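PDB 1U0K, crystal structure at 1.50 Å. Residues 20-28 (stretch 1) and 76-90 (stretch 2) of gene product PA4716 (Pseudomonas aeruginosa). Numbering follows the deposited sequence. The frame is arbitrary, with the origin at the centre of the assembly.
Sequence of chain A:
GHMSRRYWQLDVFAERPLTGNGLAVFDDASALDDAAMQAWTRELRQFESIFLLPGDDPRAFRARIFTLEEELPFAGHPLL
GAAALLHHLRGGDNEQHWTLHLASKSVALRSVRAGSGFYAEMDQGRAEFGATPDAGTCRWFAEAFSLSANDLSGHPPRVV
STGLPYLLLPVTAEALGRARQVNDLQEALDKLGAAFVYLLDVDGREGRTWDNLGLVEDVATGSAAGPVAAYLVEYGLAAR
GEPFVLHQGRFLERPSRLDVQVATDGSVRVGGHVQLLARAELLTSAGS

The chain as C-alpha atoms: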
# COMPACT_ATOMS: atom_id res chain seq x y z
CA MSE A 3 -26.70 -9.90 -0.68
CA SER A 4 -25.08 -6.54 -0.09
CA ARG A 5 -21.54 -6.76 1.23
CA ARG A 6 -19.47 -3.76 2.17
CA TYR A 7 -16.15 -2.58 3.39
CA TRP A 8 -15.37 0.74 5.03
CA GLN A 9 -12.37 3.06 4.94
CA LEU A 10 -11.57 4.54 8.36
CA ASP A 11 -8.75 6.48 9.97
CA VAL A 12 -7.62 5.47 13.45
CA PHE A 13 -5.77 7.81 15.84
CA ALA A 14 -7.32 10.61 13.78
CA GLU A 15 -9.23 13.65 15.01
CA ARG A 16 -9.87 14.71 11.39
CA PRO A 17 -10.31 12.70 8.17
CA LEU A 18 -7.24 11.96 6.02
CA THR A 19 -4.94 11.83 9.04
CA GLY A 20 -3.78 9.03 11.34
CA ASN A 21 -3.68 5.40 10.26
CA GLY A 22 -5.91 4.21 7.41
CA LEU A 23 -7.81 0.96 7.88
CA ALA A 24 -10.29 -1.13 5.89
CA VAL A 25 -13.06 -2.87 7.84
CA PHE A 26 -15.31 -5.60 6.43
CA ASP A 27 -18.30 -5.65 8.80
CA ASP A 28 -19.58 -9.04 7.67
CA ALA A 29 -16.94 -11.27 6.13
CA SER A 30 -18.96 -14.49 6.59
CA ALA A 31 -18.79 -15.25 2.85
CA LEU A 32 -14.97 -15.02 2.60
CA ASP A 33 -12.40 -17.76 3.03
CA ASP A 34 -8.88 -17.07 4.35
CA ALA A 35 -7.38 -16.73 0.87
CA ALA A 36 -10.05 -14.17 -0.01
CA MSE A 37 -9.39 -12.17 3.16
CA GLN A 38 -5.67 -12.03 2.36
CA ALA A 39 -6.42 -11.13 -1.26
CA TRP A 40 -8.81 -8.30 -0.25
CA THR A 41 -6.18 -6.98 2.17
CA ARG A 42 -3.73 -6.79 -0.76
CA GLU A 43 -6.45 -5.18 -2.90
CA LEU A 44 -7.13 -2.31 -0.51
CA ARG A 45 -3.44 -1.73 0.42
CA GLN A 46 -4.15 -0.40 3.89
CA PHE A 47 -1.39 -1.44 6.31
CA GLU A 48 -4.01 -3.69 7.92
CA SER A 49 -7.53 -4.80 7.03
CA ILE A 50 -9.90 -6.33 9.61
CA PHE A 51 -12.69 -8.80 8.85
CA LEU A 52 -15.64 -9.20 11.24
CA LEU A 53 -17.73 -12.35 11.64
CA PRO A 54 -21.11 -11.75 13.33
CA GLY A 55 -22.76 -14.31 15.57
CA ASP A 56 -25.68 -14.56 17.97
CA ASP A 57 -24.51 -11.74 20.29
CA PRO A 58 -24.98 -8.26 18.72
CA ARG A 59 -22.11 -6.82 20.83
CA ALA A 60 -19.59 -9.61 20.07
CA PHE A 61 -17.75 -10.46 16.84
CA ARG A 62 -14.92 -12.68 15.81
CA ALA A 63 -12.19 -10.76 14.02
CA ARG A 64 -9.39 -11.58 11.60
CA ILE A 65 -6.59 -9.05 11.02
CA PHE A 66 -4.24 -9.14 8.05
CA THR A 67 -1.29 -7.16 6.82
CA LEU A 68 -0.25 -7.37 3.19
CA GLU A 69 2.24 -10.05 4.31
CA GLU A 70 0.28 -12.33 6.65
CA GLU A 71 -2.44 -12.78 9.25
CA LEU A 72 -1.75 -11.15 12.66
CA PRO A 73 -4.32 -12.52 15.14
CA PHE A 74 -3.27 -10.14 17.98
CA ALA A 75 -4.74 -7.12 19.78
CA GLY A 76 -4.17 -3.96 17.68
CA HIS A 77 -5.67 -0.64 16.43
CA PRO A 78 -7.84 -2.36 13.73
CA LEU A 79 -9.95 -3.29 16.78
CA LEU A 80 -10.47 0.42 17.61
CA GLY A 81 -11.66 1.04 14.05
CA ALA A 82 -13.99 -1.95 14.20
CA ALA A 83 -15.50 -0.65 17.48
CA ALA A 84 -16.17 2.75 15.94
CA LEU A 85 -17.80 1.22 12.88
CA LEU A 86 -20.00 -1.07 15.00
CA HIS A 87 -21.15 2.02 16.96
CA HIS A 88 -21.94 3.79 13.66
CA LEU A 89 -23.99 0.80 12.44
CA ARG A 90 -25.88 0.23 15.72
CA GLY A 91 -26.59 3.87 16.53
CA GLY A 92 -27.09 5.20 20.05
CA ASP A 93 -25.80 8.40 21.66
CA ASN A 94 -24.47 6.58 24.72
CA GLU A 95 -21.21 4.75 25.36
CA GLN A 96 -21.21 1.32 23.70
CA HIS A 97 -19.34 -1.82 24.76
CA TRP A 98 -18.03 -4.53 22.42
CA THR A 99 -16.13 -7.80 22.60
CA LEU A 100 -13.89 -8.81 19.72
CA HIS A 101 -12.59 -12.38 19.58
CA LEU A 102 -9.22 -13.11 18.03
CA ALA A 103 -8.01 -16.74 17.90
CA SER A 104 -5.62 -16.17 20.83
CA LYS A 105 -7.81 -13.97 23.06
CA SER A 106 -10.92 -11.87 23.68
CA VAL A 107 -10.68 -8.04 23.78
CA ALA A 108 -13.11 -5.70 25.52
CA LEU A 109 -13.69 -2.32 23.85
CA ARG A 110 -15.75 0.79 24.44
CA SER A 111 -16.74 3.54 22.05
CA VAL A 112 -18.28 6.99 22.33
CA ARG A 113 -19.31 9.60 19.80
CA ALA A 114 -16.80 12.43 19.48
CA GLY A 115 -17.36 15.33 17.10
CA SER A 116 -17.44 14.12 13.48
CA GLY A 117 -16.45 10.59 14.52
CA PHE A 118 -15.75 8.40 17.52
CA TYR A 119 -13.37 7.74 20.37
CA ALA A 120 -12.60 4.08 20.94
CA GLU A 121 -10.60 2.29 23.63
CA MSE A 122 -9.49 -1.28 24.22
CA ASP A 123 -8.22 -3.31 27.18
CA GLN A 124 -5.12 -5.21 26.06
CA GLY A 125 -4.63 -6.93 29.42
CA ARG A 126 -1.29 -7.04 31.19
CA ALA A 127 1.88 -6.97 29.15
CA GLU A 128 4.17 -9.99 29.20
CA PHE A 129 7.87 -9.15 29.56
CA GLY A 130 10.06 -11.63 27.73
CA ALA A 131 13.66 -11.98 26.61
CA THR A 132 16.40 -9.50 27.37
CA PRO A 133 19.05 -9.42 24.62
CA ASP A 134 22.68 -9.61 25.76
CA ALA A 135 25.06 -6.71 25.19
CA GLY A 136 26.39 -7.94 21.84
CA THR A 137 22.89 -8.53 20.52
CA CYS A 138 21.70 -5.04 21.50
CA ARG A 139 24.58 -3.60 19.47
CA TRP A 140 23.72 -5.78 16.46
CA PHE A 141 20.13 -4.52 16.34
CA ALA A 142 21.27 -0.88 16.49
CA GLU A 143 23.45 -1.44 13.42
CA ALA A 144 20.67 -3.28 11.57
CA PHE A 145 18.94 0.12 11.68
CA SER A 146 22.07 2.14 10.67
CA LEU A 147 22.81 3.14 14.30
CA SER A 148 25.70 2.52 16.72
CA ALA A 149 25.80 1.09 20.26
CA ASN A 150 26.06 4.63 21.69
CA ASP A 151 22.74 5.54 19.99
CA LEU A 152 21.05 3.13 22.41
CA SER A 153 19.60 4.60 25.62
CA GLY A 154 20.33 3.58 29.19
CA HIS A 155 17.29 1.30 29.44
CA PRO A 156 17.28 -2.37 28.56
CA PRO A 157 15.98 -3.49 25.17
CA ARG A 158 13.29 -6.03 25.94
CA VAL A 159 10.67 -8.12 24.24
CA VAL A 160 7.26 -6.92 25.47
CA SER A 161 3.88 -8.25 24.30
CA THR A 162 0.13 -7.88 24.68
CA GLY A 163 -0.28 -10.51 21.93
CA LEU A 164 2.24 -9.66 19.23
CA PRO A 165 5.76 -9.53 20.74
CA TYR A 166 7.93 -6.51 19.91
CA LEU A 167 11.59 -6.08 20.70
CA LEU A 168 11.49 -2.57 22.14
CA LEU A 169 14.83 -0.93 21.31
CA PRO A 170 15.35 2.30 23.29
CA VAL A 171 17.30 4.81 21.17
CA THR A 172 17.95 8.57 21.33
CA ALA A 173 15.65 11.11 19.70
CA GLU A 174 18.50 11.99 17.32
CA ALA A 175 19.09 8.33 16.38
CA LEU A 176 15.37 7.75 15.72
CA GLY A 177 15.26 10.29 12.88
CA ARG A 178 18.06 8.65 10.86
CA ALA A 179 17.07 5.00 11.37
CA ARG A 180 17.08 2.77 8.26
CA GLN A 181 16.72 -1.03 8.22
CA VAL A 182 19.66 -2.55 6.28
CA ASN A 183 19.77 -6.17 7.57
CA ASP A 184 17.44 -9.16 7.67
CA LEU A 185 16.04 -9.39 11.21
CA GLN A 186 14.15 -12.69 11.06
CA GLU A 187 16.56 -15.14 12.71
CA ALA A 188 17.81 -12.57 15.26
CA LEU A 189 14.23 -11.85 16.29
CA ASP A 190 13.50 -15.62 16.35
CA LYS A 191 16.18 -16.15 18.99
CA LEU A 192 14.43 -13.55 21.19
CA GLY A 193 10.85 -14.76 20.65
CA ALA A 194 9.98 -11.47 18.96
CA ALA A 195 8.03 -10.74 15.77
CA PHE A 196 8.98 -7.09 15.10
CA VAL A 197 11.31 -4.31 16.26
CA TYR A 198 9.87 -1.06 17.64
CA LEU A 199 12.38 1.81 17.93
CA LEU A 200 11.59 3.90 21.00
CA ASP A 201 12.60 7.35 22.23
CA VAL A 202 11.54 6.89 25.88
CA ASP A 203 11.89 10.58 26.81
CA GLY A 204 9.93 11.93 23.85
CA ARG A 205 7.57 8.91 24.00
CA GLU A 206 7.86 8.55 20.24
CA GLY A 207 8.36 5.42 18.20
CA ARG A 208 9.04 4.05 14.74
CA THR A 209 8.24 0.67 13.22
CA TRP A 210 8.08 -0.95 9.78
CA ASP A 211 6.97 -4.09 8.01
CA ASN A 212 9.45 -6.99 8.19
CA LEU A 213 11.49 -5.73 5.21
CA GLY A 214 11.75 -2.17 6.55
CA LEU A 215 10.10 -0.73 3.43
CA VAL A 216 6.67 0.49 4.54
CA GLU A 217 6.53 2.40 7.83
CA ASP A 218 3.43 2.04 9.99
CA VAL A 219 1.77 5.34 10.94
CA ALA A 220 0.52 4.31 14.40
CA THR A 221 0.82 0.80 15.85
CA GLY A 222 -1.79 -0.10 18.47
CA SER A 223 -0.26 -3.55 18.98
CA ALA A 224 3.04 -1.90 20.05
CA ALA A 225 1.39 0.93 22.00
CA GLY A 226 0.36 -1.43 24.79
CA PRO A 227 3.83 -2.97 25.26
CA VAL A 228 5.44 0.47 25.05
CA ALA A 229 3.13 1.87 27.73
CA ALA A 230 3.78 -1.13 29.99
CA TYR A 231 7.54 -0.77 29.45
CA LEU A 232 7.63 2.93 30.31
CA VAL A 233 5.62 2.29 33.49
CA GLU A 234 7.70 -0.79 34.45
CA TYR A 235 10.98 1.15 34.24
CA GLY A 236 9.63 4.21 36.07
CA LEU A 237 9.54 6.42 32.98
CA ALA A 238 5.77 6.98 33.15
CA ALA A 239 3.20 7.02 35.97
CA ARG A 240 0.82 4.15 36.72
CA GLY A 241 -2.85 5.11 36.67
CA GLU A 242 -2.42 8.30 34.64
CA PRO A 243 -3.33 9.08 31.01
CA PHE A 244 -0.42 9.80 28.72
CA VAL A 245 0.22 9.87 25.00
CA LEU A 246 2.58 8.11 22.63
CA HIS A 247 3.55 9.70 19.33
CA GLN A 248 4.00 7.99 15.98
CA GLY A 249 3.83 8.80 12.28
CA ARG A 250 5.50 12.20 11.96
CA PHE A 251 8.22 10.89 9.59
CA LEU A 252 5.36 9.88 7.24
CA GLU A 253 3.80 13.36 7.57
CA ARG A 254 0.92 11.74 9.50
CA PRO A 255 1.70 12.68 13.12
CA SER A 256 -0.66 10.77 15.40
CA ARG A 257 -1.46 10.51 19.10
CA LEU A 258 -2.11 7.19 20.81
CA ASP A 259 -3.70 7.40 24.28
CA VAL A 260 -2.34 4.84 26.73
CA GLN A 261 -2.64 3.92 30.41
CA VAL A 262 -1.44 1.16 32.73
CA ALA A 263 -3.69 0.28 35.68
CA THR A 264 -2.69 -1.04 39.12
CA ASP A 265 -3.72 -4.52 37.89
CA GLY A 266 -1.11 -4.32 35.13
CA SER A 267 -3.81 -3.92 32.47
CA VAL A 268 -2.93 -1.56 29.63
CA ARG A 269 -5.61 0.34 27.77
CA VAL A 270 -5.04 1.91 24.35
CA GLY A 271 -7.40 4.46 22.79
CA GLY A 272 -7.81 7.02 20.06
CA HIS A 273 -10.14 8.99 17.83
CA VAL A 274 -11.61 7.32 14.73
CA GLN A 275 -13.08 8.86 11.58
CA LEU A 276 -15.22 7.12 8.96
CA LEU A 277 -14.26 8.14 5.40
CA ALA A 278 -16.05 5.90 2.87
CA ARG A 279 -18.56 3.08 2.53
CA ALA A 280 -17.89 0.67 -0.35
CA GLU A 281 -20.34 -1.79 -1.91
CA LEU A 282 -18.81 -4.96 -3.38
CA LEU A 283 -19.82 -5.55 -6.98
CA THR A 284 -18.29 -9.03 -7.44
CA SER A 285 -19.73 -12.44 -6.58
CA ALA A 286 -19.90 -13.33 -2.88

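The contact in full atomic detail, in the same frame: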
# COMPACT_ATOMS: atom_id res chain seq x y z
N GLY A 20 -3.87 10.27 10.58
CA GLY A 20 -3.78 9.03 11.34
C GLY A 20 -3.55 7.83 10.45
O GLY A 20 -3.03 7.93 9.34
N ASN A 21 -3.96 6.66 10.93
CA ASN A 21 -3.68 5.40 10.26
C ASN A 21 -4.90 4.85 9.52
O ASN A 21 -5.89 4.51 10.15
CB ASN A 21 -3.19 4.37 11.28
CG ASN A 21 -2.31 3.31 10.66
OD1 ASN A 21 -2.24 3.19 9.43
ND2 ASN A 21 -1.59 2.56 11.50
N GLY A 22 -4.82 4.73 8.20
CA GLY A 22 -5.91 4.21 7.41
C GLY A 22 -6.12 2.73 7.64
O GLY A 22 -5.17 1.97 7.86
N LEU A 23 -7.38 2.32 7.58
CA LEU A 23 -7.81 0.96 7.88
C LEU A 23 -9.02 0.61 7.05
O LEU A 23 -9.95 1.43 6.96
CB LEU A 23 -8.22 0.88 9.34
CG LEU A 23 -8.86 -0.40 9.86
CD1 LEU A 23 -7.82 -1.50 9.98
CD2 LEU A 23 -9.53 -0.14 11.20
N ALA A 24 -9.07 -0.60 6.48
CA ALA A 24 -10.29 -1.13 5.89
C ALA A 24 -10.95 -2.12 6.84
O ALA A 24 -10.28 -2.96 7.44
CB ALA A 24 -10.02 -1.79 4.57
N VAL A 25 -12.27 -2.00 6.99
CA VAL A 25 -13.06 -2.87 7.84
C VAL A 25 -14.16 -3.52 7.03
O VAL A 25 -14.93 -2.83 6.38
CB VAL A 25 -13.72 -2.09 8.99
CG1 VAL A 25 -14.54 -3.02 9.90
CG2 VAL A 25 -12.69 -1.32 9.80
N PHE A 26 -14.24 -4.85 7.06
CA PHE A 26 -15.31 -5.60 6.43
C PHE A 26 -16.24 -6.01 7.58
O PHE A 26 -15.88 -6.82 8.41
CB PHE A 26 -14.75 -6.83 5.69
CG PHE A 26 -13.96 -6.51 4.45
CD1 PHE A 26 -12.73 -5.87 4.54
CD2 PHE A 26 -14.44 -6.87 3.19
CE1 PHE A 26 -12.00 -5.59 3.38
CE2 PHE A 26 -13.70 -6.61 2.05
CZ PHE A 26 -12.50 -5.97 2.15
N ASP A 27 -17.44 -5.43 7.63
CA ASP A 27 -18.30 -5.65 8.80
C ASP A 27 -19.01 -7.00 8.82
O ASP A 27 -19.50 -7.41 9.88
CB ASP A 27 -19.31 -4.52 8.95
CG ASP A 27 -20.33 -4.50 7.86
OD1 ASP A 27 -19.96 -4.17 6.73
OD2 ASP A 27 -21.52 -4.81 8.06
N ASP A 28 -19.07 -7.68 7.69
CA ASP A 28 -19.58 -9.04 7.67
C ASP A 28 -18.87 -9.84 6.59
O ASP A 28 -19.27 -9.83 5.41
CB ASP A 28 -21.09 -9.07 7.48
CG ASP A 28 -21.66 -10.47 7.56
OD1 ASP A 28 -20.88 -11.45 7.56
OD2 ASP A 28 -22.90 -10.68 7.60
N GLY A 76 -4.74 -5.10 18.39
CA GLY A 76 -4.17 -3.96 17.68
C GLY A 76 -5.20 -2.88 17.38
O GLY A 76 -6.39 -3.09 17.64
N HIS A 77 -4.77 -1.75 16.80
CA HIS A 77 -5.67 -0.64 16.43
C HIS A 77 -6.77 -0.91 15.34
O HIS A 77 -7.72 -0.14 15.24
CB HIS A 77 -4.87 0.59 16.01
CG HIS A 77 -4.21 0.43 14.69
ND1 HIS A 77 -3.07 -0.34 14.53
CD2 HIS A 77 -4.57 0.84 13.46
CE1 HIS A 77 -2.75 -0.36 13.25
NE2 HIS A 77 -3.64 0.34 12.58
N PRO A 78 -6.66 -1.95 14.51
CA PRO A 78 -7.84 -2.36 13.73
C PRO A 78 -9.05 -2.63 14.62
O PRO A 78 -10.17 -2.43 14.17
CB PRO A 78 -7.36 -3.64 13.04
CG PRO A 78 -5.92 -3.40 12.86
CD PRO A 78 -5.49 -2.78 14.17
N LEU A 79 -8.84 -3.05 15.86
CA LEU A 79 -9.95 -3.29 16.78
C LEU A 79 -10.65 -1.98 17.17
O LEU A 79 -11.87 -1.96 17.28
CB LEU A 79 -9.51 -4.07 18.03
CG LEU A 79 -8.88 -5.45 17.84
CD1 LEU A 79 -8.56 -6.07 19.21
CD2 LEU A 79 -9.73 -6.43 17.07
N LEU A 80 -9.89 -0.90 17.35
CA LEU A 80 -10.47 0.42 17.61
C LEU A 80 -11.37 0.87 16.47
O LEU A 80 -12.47 1.37 16.70
CB LEU A 80 -9.38 1.46 17.82
CG LEU A 80 -8.48 1.23 19.02
CD1 LEU A 80 -7.48 2.38 19.10
CD2 LEU A 80 -9.28 1.08 20.31
N GLY A 81 -10.88 0.69 15.24
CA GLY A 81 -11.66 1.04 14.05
C GLY A 81 -12.92 0.21 13.95
O GLY A 81 -14.00 0.75 13.67
N ALA A 82 -12.82 -1.09 14.18
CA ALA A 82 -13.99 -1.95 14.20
C ALA A 82 -15.04 -1.48 15.23
O ALA A 82 -16.23 -1.41 14.92
CB ALA A 82 -13.60 -3.39 14.45
N ALA A 83 -14.60 -1.13 16.43
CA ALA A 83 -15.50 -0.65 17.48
C ALA A 83 -16.26 0.59 17.03
O ALA A 83 -17.47 0.70 17.24
CB ALA A 83 -14.73 -0.39 18.78
N ALA A 84 -15.56 1.52 16.41
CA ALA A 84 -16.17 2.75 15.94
C ALA A 84 -17.22 2.47 14.86
O ALA A 84 -18.31 3.06 14.88
CB ALA A 84 -15.10 3.69 15.40
N LEU A 85 -16.89 1.57 13.94
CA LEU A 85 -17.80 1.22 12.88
C LEU A 85 -19.04 0.53 13.44
O LEU A 85 -20.15 0.84 13.03
CB LEU A 85 -17.13 0.35 11.80
CG LEU A 85 -18.11 -0.12 10.72
CD1 LEU A 85 -18.64 1.07 9.93
CD2 LEU A 85 -17.50 -1.15 9.82
N LEU A 86 -18.85 -0.38 14.39
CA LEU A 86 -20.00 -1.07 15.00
C LEU A 86 -20.93 -0.08 15.70
O LEU A 86 -22.14 -0.25 15.65
CB LEU A 86 -19.53 -2.15 15.97
CG LEU A 86 -18.84 -3.34 15.31
CD1 LEU A 86 -18.21 -4.23 16.36
CD2 LEU A 86 -19.78 -4.15 14.46
N HIS A 87 -20.37 0.95 16.32
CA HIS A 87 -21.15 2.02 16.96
C HIS A 87 -21.93 2.79 15.89
O HIS A 87 -23.13 3.06 16.05
CB HIS A 87 -20.20 2.95 17.71
CG HIS A 87 -20.84 3.80 18.77
ND1 HIS A 87 -22.09 4.37 18.65
CD2 HIS A 87 -20.36 4.22 19.97
CE1 HIS A 87 -22.36 5.08 19.73
NE2 HIS A 87 -21.32 5.00 20.55
N HIS A 88 -21.27 3.12 14.79
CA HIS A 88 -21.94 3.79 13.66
C HIS A 88 -23.13 2.98 13.13
O HIS A 88 -24.21 3.54 12.90
CB HIS A 88 -20.92 4.05 12.54
CG HIS A 88 -21.53 4.56 11.28
ND1 HIS A 88 -22.12 5.80 11.18
CD2 HIS A 88 -21.65 3.99 10.06
CE1 HIS A 88 -22.56 5.98 9.95
NE2 HIS A 88 -22.30 4.89 9.25
N LEU A 89 -22.95 1.68 12.96
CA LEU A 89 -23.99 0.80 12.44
C LEU A 89 -25.15 0.60 13.43
O LEU A 89 -26.30 0.56 13.02
CB LEU A 89 -23.40 -0.55 12.03
CG LEU A 89 -22.43 -0.48 10.86
CD1 LEU A 89 -21.76 -1.84 10.66
CD2 LEU A 89 -23.12 -0.02 9.59
N ARG A 90 -24.84 0.49 14.72
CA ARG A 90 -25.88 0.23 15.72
C ARG A 90 -26.69 1.49 16.02
O ARG A 90 -27.91 1.42 16.21
CB ARG A 90 -25.26 -0.30 17.01
CG ARG A 90 -26.28 -0.72 18.09
CD ARG A 90 -25.63 -1.20 19.37
NE ARG A 90 -26.51 -2.05 20.19
CZ ARG A 90 -27.54 -1.62 20.90
NH1 ARG A 90 -27.86 -0.33 20.94
NH2 ARG A 90 -28.26 -2.49 21.60

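What joins the strand to the helix? No hydrogen bond crosses between them; the contact is mainly apolar packing, burying 405 Å². Strand 21-26 alternates, so N21, L23 and V25 point toward the second stretch while F26 points away. The helix crosses at 57°, its axis 8.9 Å from the strand's at closest approach.

How does L23 fit so close to the helix? In its t, p conformation CD1 lies 3.8 Å from P78 CB, while CD2 sits 3.8 Å from P78 CA and 3.7 Å from G81 CA. Glycine suits this position, because a CB on G81 would stand 2.3 Å from L23 CD2, a clash.

Which side chains continue the packing? V25, with chi1 t, sets CG1 3.5 Å from L85 CD2, while its CG2 faces the backbone where G81 meets A82. L85, also t, p, places that CD2 3.9 Å from D27 CB. D27 OD2 lies 4.0 Å from L89 CD1, although both D27 carboxylate oxygens are hydrogen-bonded elsewhere.

What happens where N21 meets H77? N21 (chi1 t) and H77 (chi1 p) bring N21 ND2 within 3.2 Å of H77 NE2, but the angle is too poor for a hydrogen bond. Both residues are buried; N21 ND2, oblique to the imidazole, and H77 ND1 hydrogen-bond elsewhere in the structure.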